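Local coordinates for protein HTH-type transcriptional activator ampR (Citrobacter freundii, PDB 3KOT) that regulates transcription of the AmpC beta-lactamase gene as a LysR-family factor, represented here by its effector-binding domain, at residues V19-I24 / R158-L163; A75-S80 / L179-I184; S84-P89 / E167-P172. The protein carries 3 engineered substitutions. All blocks are in the same frame, centred on the assembly; numbering follows the deposited sequence.

Interaction 1: residues V19-I24 / R158-L163; sequences VGVFAI and RMFTHL. Engineered in segment 19-24: V21 (natural residue Thr).
V21 and M159 meet across the cleft between the two subdomains of this LysR effector-binding domain, where the start of helix 20-37 meets the 3-10 turn leading into helix 161-165. The engineered V21 (Thr in the natural protein) touches the other segment through one methyl. Its CG2, anti to the backbone N, lies 3.5 Å from M159 CB and 3.6 Å from F160 CZ, so one branch is shared by two successive residues, whose side chains it meets at about right angles. In proteins of the periplasmic-binding-protein type, to which this domain belongs, effectors settle between the subdomains; a glycerol beside the V21 side chain is consistent with such a pocket. M159 is bent at chi2 (-57°) and again at chi3, which curls its end toward F22: CE comes within 3.9 Å of F22 CD1, and SD sits 5.0 Å from the ring centroid, 54° off the normal, an oblique Met-aromatic contact. Farther along the helix, I24 CG2 approaches H162 CE1 at 4.0 Å. No direct hydrogen bond joins the segments. Instead a water donates to both backbones, to M159 O at 2.8 Å and to V21 O at 3.2 Å, while lying at the edge of the H162 ring, in its plane. F160 and V21 also share A139 of helix 139-147, and I24 packs on T141 of the second subunit.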
loop_
_atom_site.group_PDB
_atom_site.type_symbol
_atom_site.label_atom_id
_atom_site.label_comp_id
_atom_site.label_asym_id
_atom_site.label_seq_id
_atom_site.Cartn_x
_atom_site.Cartn_y
_atom_site.Cartn_z
ATOM N N VAL A 19 -9.413 -2.270 3.777
ATOM C CA VAL A 19 -8.672 -1.845 2.615
ATOM C C VAL A 19 -7.817 -0.615 2.968
ATOM O O VAL A 19 -8.298 0.368 3.560
ATOM C CB VAL A 19 -9.584 -1.645 1.380
ATOM C CG1 VAL A 19 -10.602 -0.525 1.618
ATOM C CG2 VAL A 19 -8.766 -1.410 0.135
ATOM N N GLY A 20 -6.536 -0.695 2.627
ATOM C CA GLY A 20 -5.573 0.310 3.027
ATOM C C GLY A 20 -6.006 1.739 2.752
ATOM O O GLY A 20 -5.896 2.600 3.615
ATOM N N VAL A 21 -6.487 2.009 1.544
ATOM C CA VAL A 21 -6.885 3.384 1.213
ATOM C C VAL A 21 -7.958 3.916 2.188
ATOM O O VAL A 21 -7.957 5.091 2.538
ATOM C CB VAL A 21 -7.341 3.522 -0.274
ATOM C CG1 VAL A 21 -8.570 2.655 -0.559
ATOM C CG2 VAL A 21 -7.598 4.973 -0.633
ATOM N N PHE A 22 -8.865 3.048 2.621
ATOM C CA PHE A 22 -9.901 3.449 3.572
ATOM C C PHE A 22 -9.337 3.603 4.987
ATOM O O PHE A 22 -9.717 4.512 5.710
ATOM C CB PHE A 22 -11.057 2.453 3.561
ATOM C CG PHE A 22 -12.248 2.889 4.381
ATOM C CD1 PHE A 22 -13.223 3.702 3.832
ATOM C CD2 PHE A 22 -12.389 2.477 5.693
ATOM C CE1 PHE A 22 -14.324 4.101 4.579
ATOM C CE2 PHE A 22 -13.484 2.865 6.442
ATOM C CZ PHE A 22 -14.451 3.682 5.881
ATOM N N ALA A 23 -8.429 2.712 5.377
ATOM C CA ALA A 23 -7.802 2.794 6.692
ATOM C C ALA A 23 -7.098 4.149 6.868
ATOM O O ALA A 23 -7.342 4.860 7.835
ATOM C CB ALA A 23 -6.826 1.648 6.885
ATOM N N ILE A 24 -6.240 4.511 5.918
ATOM C CA ILE A 24 -5.510 5.785 6.019
ATOM C C ILE A 24 -6.387 7.030 5.789
ATOM O O ILE A 24 -6.210 8.066 6.446
ATOM C CB ILE A 24 -4.329 5.825 5.033
ATOM C CG1 ILE A 24 -3.416 4.614 5.256
ATOM C CG2 ILE A 24 -3.570 7.153 5.163
ATOM C CD1 ILE A 24 -2.812 4.508 6.661
ATOM N N ARG A 158 -11.901 11.557 -1.747
ATOM C CA ARG A 158 -12.151 11.815 -0.325
ATOM C C ARG A 158 -11.243 11.005 0.605
ATOM O O ARG A 158 -11.177 11.269 1.805
ATOM C CB ARG A 158 -13.627 11.593 0.032
ATOM C CG ARG A 158 -14.576 12.578 -0.646
ATOM C CD ARG A 158 -14.200 14.032 -0.344
ATOM N NE ARG A 158 -14.552 14.429 1.021
ATOM C CZ ARG A 158 -15.465 15.350 1.333
ATOM N NH1 ARG A 158 -16.132 15.994 0.380
ATOM N NH2 ARG A 158 -15.707 15.640 2.607
ATOM N N MET A 159 -10.551 10.019 0.042
ATOM C CA MET A 159 -9.623 9.205 0.817
ATOM C C MET A 159 -8.233 9.837 0.842
ATOM O O MET A 159 -7.337 9.348 1.539
ATOM C CB MET A 159 -9.563 7.765 0.268
ATOM C CG MET A 159 -10.858 6.928 0.484
ATOM S SD MET A 159 -11.327 6.814 2.219
ATOM C CE MET A 159 -13.083 7.185 2.127
ATOM N N PHE A 160 -8.048 10.922 0.089
ATOM C CA PHE A 160 -6.755 11.607 0.048
ATOM C C PHE A 160 -6.828 13.087 0.424
ATOM O O PHE A 160 -6.000 13.892 0.007
ATOM C CB PHE A 160 -6.061 11.385 -1.304
ATOM C CG PHE A 160 -5.736 9.948 -1.559
ATOM C CD1 PHE A 160 -4.642 9.354 -0.944
ATOM C CD2 PHE A 160 -6.554 9.170 -2.368
ATOM C CE1 PHE A 160 -4.361 8.004 -1.144
ATOM C CE2 PHE A 160 -6.271 7.827 -2.578
ATOM C CZ PHE A 160 -5.167 7.248 -1.965
ATOM N N THR A 161 -7.832 13.425 1.228
ATOM C CA THR A 161 -7.983 14.771 1.773
ATOM C C THR A 161 -6.701 15.247 2.454
ATOM O O THR A 161 -6.343 16.424 2.368
ATOM C CB THR A 161 -9.142 14.814 2.788
ATOM O OG1 THR A 161 -10.374 14.558 2.109
ATOM C CG2 THR A 161 -9.214 16.158 3.476
ATOM N N HIS A 162 -6.004 14.336 3.128
ATOM C CA HIS A 162 -4.749 14.699 3.782
ATOM C C HIS A 162 -3.701 15.230 2.803
ATOM O O HIS A 162 -2.999 16.195 3.109
ATOM C CB HIS A 162 -4.181 13.550 4.639
ATOM C CG HIS A 162 -3.946 12.269 3.893
ATOM N ND1 HIS A 162 -4.969 11.416 3.533
ATOM C CD2 HIS A 162 -2.800 11.673 3.480
ATOM C CE1 HIS A 162 -4.464 10.358 2.922
ATOM N NE2 HIS A 162 -3.149 10.489 2.879
ATOM N N LEU A 163 -3.612 14.625 1.621
ATOM C CA LEU A 163 -2.639 15.043 0.612
ATOM C C LEU A 163 -3.096 16.300 -0.120
ATOM O O LEU A 163 -2.284 17.078 -0.590
ATOM C CB LEU A 163 -2.388 13.925 -0.412
ATOM C CG LEU A 163 -1.996 12.574 0.179
ATOM C CD1 LEU A 163 -1.834 11.520 -0.923
ATOM C CD2 LEU A 163 -0.712 12.695 0.993
HETATM O O HOH W 1 -5.602 7.116 1.581
#

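Interaction 2: residues A75-S80 / L179-I184; sequences AQYLCS and LGSFWI. Engineered in segment 179-184: F182 (natural residue Tyr).
An antiparallel strand pair interrupted by a classic beta bulge joins 75-80 to 179-184, with Y77 and W183 paired on one face. The register is set by Q76 with I184, a hydrogen-bonded pair: Q76 N to I184 O and I184 N to Q76 O, both 2.8 Å. L78 and C79 then both face F182: L78 N donates to F182 O at 2.8 Å, C79 N reaches the same oxygen only weakly, and F182 N returns a bond to C79 O at 2.8 Å, nearly straight at 168°. The extra residue shifts the register by one and turns the L78 side chain toward the partner strand, where CD2 lies 3.8 Å from I184 CG2. On the aromatic side, the backbone sets Y77 CB over the six-membered ring of W183, 4.0 Å from its centroid and close to the normal, a CH-pi contact. With CG anti to N (chi1 -178°), the Y77 ring continues past CB and presents its edge to that indole face, with planes at 89° and centroids 5.4 Å apart: a T-shaped pair. Beyond it, Y77 CE1 touches S181 CB at 3.5 Å, and a water links Y77 OH to S181 OG. On the other face, C79 SG lies obliquely beside the ring of F182, engineered from Tyr; that ring also meets F22 and M159. Two neighbouring antiparallel strands of this kind, passing between the subdomains, are typical of the hinge in LysR effector-binding domains of the periplasmic-binding-protein fold.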
loop_
_atom_site.group_PDB
_atom_site.type_symbol
_atom_site.label_atom_id
_atom_site.label_comp_id
_atom_site.label_asym_id
_atom_site.label_seq_id
_atom_site.Cartn_x
_atom_site.Cartn_y
_atom_site.Cartn_z
ATOM N N ALA A 75 -23.635 -7.294 3.101
ATOM C CA ALA A 75 -22.872 -6.083 2.773
ATOM C C ALA A 75 -23.612 -4.829 3.211
ATOM O O ALA A 75 -24.803 -4.670 2.932
ATOM C CB ALA A 75 -22.576 -6.020 1.272
ATOM N N GLN A 76 -22.905 -3.950 3.912
ATOM C CA GLN A 76 -23.478 -2.693 4.378
ATOM C C GLN A 76 -22.694 -1.516 3.816
ATOM O O GLN A 76 -21.472 -1.488 3.896
ATOM C CB GLN A 76 -23.507 -2.651 5.908
ATOM C CG GLN A 76 -23.921 -1.307 6.468
ATOM C CD GLN A 76 -24.776 -1.438 7.708
ATOM O OE1 GLN A 76 -24.460 -2.204 8.623
ATOM N NE2 GLN A 76 -25.874 -0.691 7.744
ATOM N N TYR A 77 -23.407 -0.552 3.236
ATOM C CA TYR A 77 -22.792 0.609 2.585
ATOM C C TYR A 77 -22.172 1.548 3.610
ATOM O O TYR A 77 -22.799 1.885 4.617
ATOM C CB TYR A 77 -23.851 1.344 1.748
ATOM C CG TYR A 77 -23.375 2.551 0.957
ATOM C CD1 TYR A 77 -22.945 2.416 -0.362
ATOM C CD2 TYR A 77 -23.394 3.830 1.517
ATOM C CE1 TYR A 77 -22.517 3.526 -1.103
ATOM C CE2 TYR A 77 -22.978 4.946 0.781
ATOM C CZ TYR A 77 -22.547 4.782 -0.527
ATOM O OH TYR A 77 -22.143 5.873 -1.265
ATOM N N LEU A 78 -20.926 1.959 3.368
ATOM C CA LEU A 78 -20.268 2.934 4.239
ATOM C C LEU A 78 -20.311 4.333 3.635
ATOM O O LEU A 78 -20.907 5.242 4.212
ATOM C CB LEU A 78 -18.816 2.538 4.535
ATOM C CG LEU A 78 -18.648 1.160 5.185
ATOM C CD1 LEU A 78 -17.174 0.755 5.198
ATOM C CD2 LEU A 78 -19.234 1.145 6.585
ATOM N N CYS A 79 -19.681 4.502 2.475
ATOM C CA CYS A 79 -19.604 5.824 1.849
ATOM C C CYS A 79 -19.170 5.774 0.384
ATOM O O CYS A 79 -18.626 4.771 -0.086
ATOM C CB CYS A 79 -18.691 6.762 2.655
ATOM S SG CYS A 79 -16.929 6.318 2.671
ATOM N N SER A 80 -19.415 6.869 -0.331
ATOM C CA SER A 80 -19.076 6.956 -1.741
ATOM C C SER A 80 -17.561 7.060 -1.913
ATOM O O SER A 80 -16.844 7.444 -0.980
ATOM C CB SER A 80 -19.756 8.165 -2.377
ATOM O OG SER A 80 -19.318 9.362 -1.754
ATOM N N LEU A 179 -17.011 4.050 -9.771
ATOM C CA LEU A 179 -16.735 2.672 -10.170
ATOM C C LEU A 179 -16.768 1.733 -8.960
ATOM O O LEU A 179 -16.235 0.625 -8.997
ATOM C CB LEU A 179 -15.372 2.576 -10.873
ATOM C CG LEU A 179 -15.126 3.562 -12.017
ATOM C CD1 LEU A 179 -13.827 3.242 -12.740
ATOM C CD2 LEU A 179 -16.299 3.555 -12.982
ATOM N N GLY A 180 -17.397 2.185 -7.884
ATOM C CA GLY A 180 -17.406 1.439 -6.644
ATOM C C GLY A 180 -17.539 2.366 -5.452
ATOM O O GLY A 180 -17.282 3.564 -5.546
ATOM N N SER A 181 -17.958 1.807 -4.325
ATOM C CA SER A 181 -18.076 2.582 -3.104
ATOM C C SER A 181 -17.381 1.801 -2.014
ATOM O O SER A 181 -16.829 0.742 -2.277
ATOM C CB SER A 181 -19.548 2.818 -2.753
ATOM O OG SER A 181 -20.144 3.704 -3.687
ATOM N N PHE A 182 -17.386 2.327 -0.795
ATOM C CA PHE A 182 -16.849 1.554 0.315
ATOM C C PHE A 182 -17.962 0.843 1.075
ATOM O O PHE A 182 -19.016 1.421 1.370
ATOM C CB PHE A 182 -15.980 2.417 1.227
ATOM C CG PHE A 182 -14.678 2.814 0.588
ATOM C CD1 PHE A 182 -13.629 1.919 0.537
ATOM C CD2 PHE A 182 -14.525 4.070 0.004
ATOM C CE1 PHE A 182 -12.443 2.263 -0.059
ATOM C CE2 PHE A 182 -13.331 4.435 -0.591
ATOM C CZ PHE A 182 -12.285 3.521 -0.629
ATOM N N TRP A 183 -17.710 -0.427 1.356
ATOM C CA TRP A 183 -18.676 -1.337 1.956
ATOM C C TRP A 183 -18.033 -2.072 3.117
ATOM O O TRP A 183 -16.810 -2.277 3.130
ATOM C CB TRP A 183 -19.114 -2.386 0.932
ATOM C CG TRP A 183 -19.887 -1.847 -0.202
ATOM C CD1 TRP A 183 -19.391 -1.311 -1.353
ATOM C CD2 TRP A 183 -21.318 -1.793 -0.314
ATOM N NE1 TRP A 183 -20.424 -0.926 -2.173
ATOM C CE2 TRP A 183 -21.616 -1.211 -1.559
ATOM C CE3 TRP A 183 -22.371 -2.193 0.512
ATOM C CZ2 TRP A 183 -22.927 -1.005 -1.996
ATOM C CZ3 TRP A 183 -23.683 -1.980 0.079
ATOM C CH2 TRP A 183 -23.943 -1.396 -1.163
ATOM N N ILE A 184 -18.841 -2.460 4.095
ATOM C CA ILE A 184 -18.373 -3.379 5.140
ATOM C C ILE A 184 -19.169 -4.678 5.016
ATOM O O ILE A 184 -20.405 -4.659 4.960
ATOM C CB ILE A 184 -18.487 -2.801 6.572
ATOM C CG1 ILE A 184 -17.828 -3.745 7.595
ATOM C CG2 ILE A 184 -19.950 -2.549 6.954
ATOM C CD1 ILE A 184 -17.684 -3.124 8.998
HETATM O O HOH W 2 -22.563 5.904 -3.758
#

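Interaction 3: residues S84-P89 / E167-P172; sequences SPLCSP and ERIVQP
C87 and V170 form a single antiparallel bridge of the hydrogen-bonded kind, CA to CA 5.4 Å, with C87 N to V170 O at 3.0 Å, in the carbonyl plane, and V170 N to C87 O at 2.6 Å, nearly straight onto the carbonyl. CA-H...O contacts flank the bridge, among them L86 CA to V170 O at 3.3 Å. Side chains pack around this backbone core. I169 starts out away from 84-89, but its chi1 of -142°, displaced from a staggered position, brings CG1 back to 3.3 Å from C87 O. The same residue is buried against L143 and A146 of helix 139-147, so it packs between the bridge and that helix. At the other end, Q171 CB meets L86 CD2 at 3.9 Å. CG anti to N (chi1 -177°) and an extended chain carry Q171 NE2 past S84 CB at 3.5 Å to bond to F173 O, while S84 OG bonds to T175 O, so Q171 NE2 and S84 OG both find acceptors in the chain that follows P172. P172 CD settles 3.3 Å from P85 O, and P89 CG and V170 CG2 make a looser apolar contact. Helix caps adjoin the bridge on both chain segments. E167 has positive phi (65°) and closes helix 161-165 in a Schellman motif; S88 is the N-cap of helix 89-92, its OG bonded to L91 N. R168, leading away from the bridge, packs on R168 of the second subunit. With L86 bonded through its backbone to A153, the bridge adds an antiparallel chain segment beside the end of strand 73-86, an arrangement that belongs to the alpha/beta core of the second subdomain in this two-lobed fold.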
loop_
_atom_site.group_PDB
_atom_site.type_symbol
_atom_site.label_atom_id
_atom_site.label_comp_id
_atom_site.label_asym_id
_atom_site.label_seq_id
_atom_site.Cartn_x
_atom_site.Cartn_y
_atom_site.Cartn_z
ATOM N N SER A 84 -11.323 10.761 -9.433
ATOM C CA SER A 84 -10.922 11.848 -10.311
ATOM C C SER A 84 -9.408 11.814 -10.443
ATOM O O SER A 84 -8.731 11.209 -9.613
ATOM C CB SER A 84 -11.369 13.192 -9.724
ATOM O OG SER A 84 -11.374 14.217 -10.700
ATOM N N PRO A 85 -8.871 12.451 -11.496
ATOM C CA PRO A 85 -7.416 12.550 -11.630
ATOM C C PRO A 85 -6.750 13.326 -10.494
ATOM O O PRO A 85 -7.275 14.338 -10.009
ATOM C CB PRO A 85 -7.248 13.272 -12.966
ATOM C CG PRO A 85 -8.383 12.766 -13.770
ATOM C CD PRO A 85 -9.544 12.706 -12.786
ATOM N N LEU A 86 -5.600 12.811 -10.073
ATOM C CA LEU A 86 -4.837 13.362 -8.962
ATOM C C LEU A 86 -3.362 13.330 -9.339
ATOM O O LEU A 86 -2.877 12.320 -9.808
ATOM C CB LEU A 86 -5.046 12.523 -7.714
ATOM C CG LEU A 86 -6.434 12.530 -7.076
ATOM C CD1 LEU A 86 -6.569 11.362 -6.104
ATOM C CD2 LEU A 86 -6.747 13.897 -6.420
ATOM N N CYS A 87 -2.655 14.438 -9.136
ATOM C CA CYS A 87 -1.260 14.521 -9.530
ATOM C C CYS A 87 -0.538 15.549 -8.667
ATOM O O CYS A 87 -1.167 16.264 -7.877
ATOM C CB CYS A 87 -1.128 14.887 -11.017
ATOM S SG CYS A 87 -1.807 16.510 -11.451
ATOM N N SER A 88 0.780 15.617 -8.826
ATOM C CA SER A 88 1.587 16.570 -8.077
ATOM C C SER A 88 1.371 17.971 -8.639
ATOM O O SER A 88 0.947 18.128 -9.790
ATOM C CB SER A 88 3.062 16.197 -8.162
ATOM O OG SER A 88 3.553 16.370 -9.482
ATOM N N PRO A 89 1.657 18.997 -7.827
ATOM C CA PRO A 89 1.578 20.389 -8.287
ATOM C C PRO A 89 2.431 20.634 -9.531
ATOM O O PRO A 89 2.014 21.400 -10.400
ATOM C CB PRO A 89 2.130 21.181 -7.097
ATOM C CG PRO A 89 1.883 20.314 -5.925
ATOM C CD PRO A 89 2.104 18.908 -6.428
ATOM N N GLU A 167 -1.316 20.045 0.309
ATOM C CA GLU A 167 -0.856 20.433 -1.022
ATOM C C GLU A 167 0.222 19.518 -1.631
ATOM O O GLU A 167 1.011 19.946 -2.466
ATOM C CB GLU A 167 -0.473 21.933 -1.057
ATOM C CG GLU A 167 -1.734 22.838 -1.070
ATOM C CD GLU A 167 -1.491 24.293 -0.659
ATOM O OE1 GLU A 167 -0.363 24.789 -0.811
ATOM O OE2 GLU A 167 -2.450 24.937 -0.180
ATOM N N ARG A 168 0.232 18.252 -1.230
ATOM C CA ARG A 168 1.123 17.264 -1.875
ATOM C C ARG A 168 0.533 16.685 -3.170
ATOM O O ARG A 168 1.250 16.186 -4.051
ATOM C CB ARG A 168 1.487 16.164 -0.877
ATOM C CG ARG A 168 2.375 16.712 0.240
ATOM C CD ARG A 168 2.468 15.786 1.438
ATOM N NE ARG A 168 2.947 16.498 2.629
ATOM C CZ ARG A 168 3.179 15.916 3.803
ATOM N NH1 ARG A 168 2.980 14.611 3.943
ATOM N NH2 ARG A 168 3.605 16.633 4.841
ATOM N N ILE A 169 -0.781 16.769 -3.290
ATOM C CA ILE A 169 -1.449 16.318 -4.504
ATOM C C ILE A 169 -2.508 17.344 -4.902
ATOM O O ILE A 169 -3.051 18.059 -4.043
ATOM C CB ILE A 169 -2.088 14.908 -4.298
ATOM C CG1 ILE A 169 -1.953 14.049 -5.564
ATOM C CG2 ILE A 169 -3.542 15.011 -3.907
ATOM C CD1 ILE A 169 -0.570 13.501 -5.790
ATOM N N VAL A 170 -2.799 17.413 -6.197
ATOM C CA VAL A 170 -3.826 18.318 -6.707
ATOM C C VAL A 170 -4.877 17.546 -7.516
ATOM O O VAL A 170 -4.549 16.572 -8.195
ATOM C CB VAL A 170 -3.193 19.408 -7.604
ATOM C CG1 VAL A 170 -4.252 20.162 -8.387
ATOM C CG2 VAL A 170 -2.353 20.375 -6.759
ATOM N N GLN A 171 -6.135 17.980 -7.420
ATOM C CA GLN A 171 -7.200 17.490 -8.295
ATOM C C GLN A 171 -7.462 18.567 -9.359
ATOM O O GLN A 171 -8.157 19.548 -9.086
ATOM C CB GLN A 171 -8.474 17.224 -7.481
ATOM C CG GLN A 171 -9.649 16.645 -8.283
ATOM C CD GLN A 171 -10.936 16.550 -7.480
ATOM O OE1 GLN A 171 -10.938 16.717 -6.256
ATOM N NE2 GLN A 171 -12.049 16.289 -8.169
ATOM N N PRO A 172 -6.917 18.385 -10.573
ATOM C CA PRO A 172 -7.021 19.424 -11.615
ATOM C C PRO A 172 -8.422 19.597 -12.208
ATOM O O PRO A 172 -8.697 20.665 -12.748
ATOM C CB PRO A 172 -6.058 18.927 -12.705
ATOM C CG PRO A 172 -5.983 17.430 -12.481
ATOM C CD PRO A 172 -6.067 17.258 -10.998
#

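How the interactions relate
All three contacts lie in one LysR effector-binding domain. The centres of interactions 1 and 2 and of interactions 1 and 3 are each about 14 Å apart; those of 2 and 3 are about 24 Å apart, on opposite sides of the chain's centre. Strand 73-86 supplies 75-80 to interaction 2 and the first half of 84-89 to interaction 3, carrying the chain from the hinge to the second subdomain. In sequence the segments run 19-24, 75-80, 84-89, 158-163, 167-172, 179-184, so interaction 1 alternates with each. It also touches both: L163 O probably accepts a bond from I169 N, and F22 and M159 pack on F182, which places the inter-subdomain cleft beside the hinge strands.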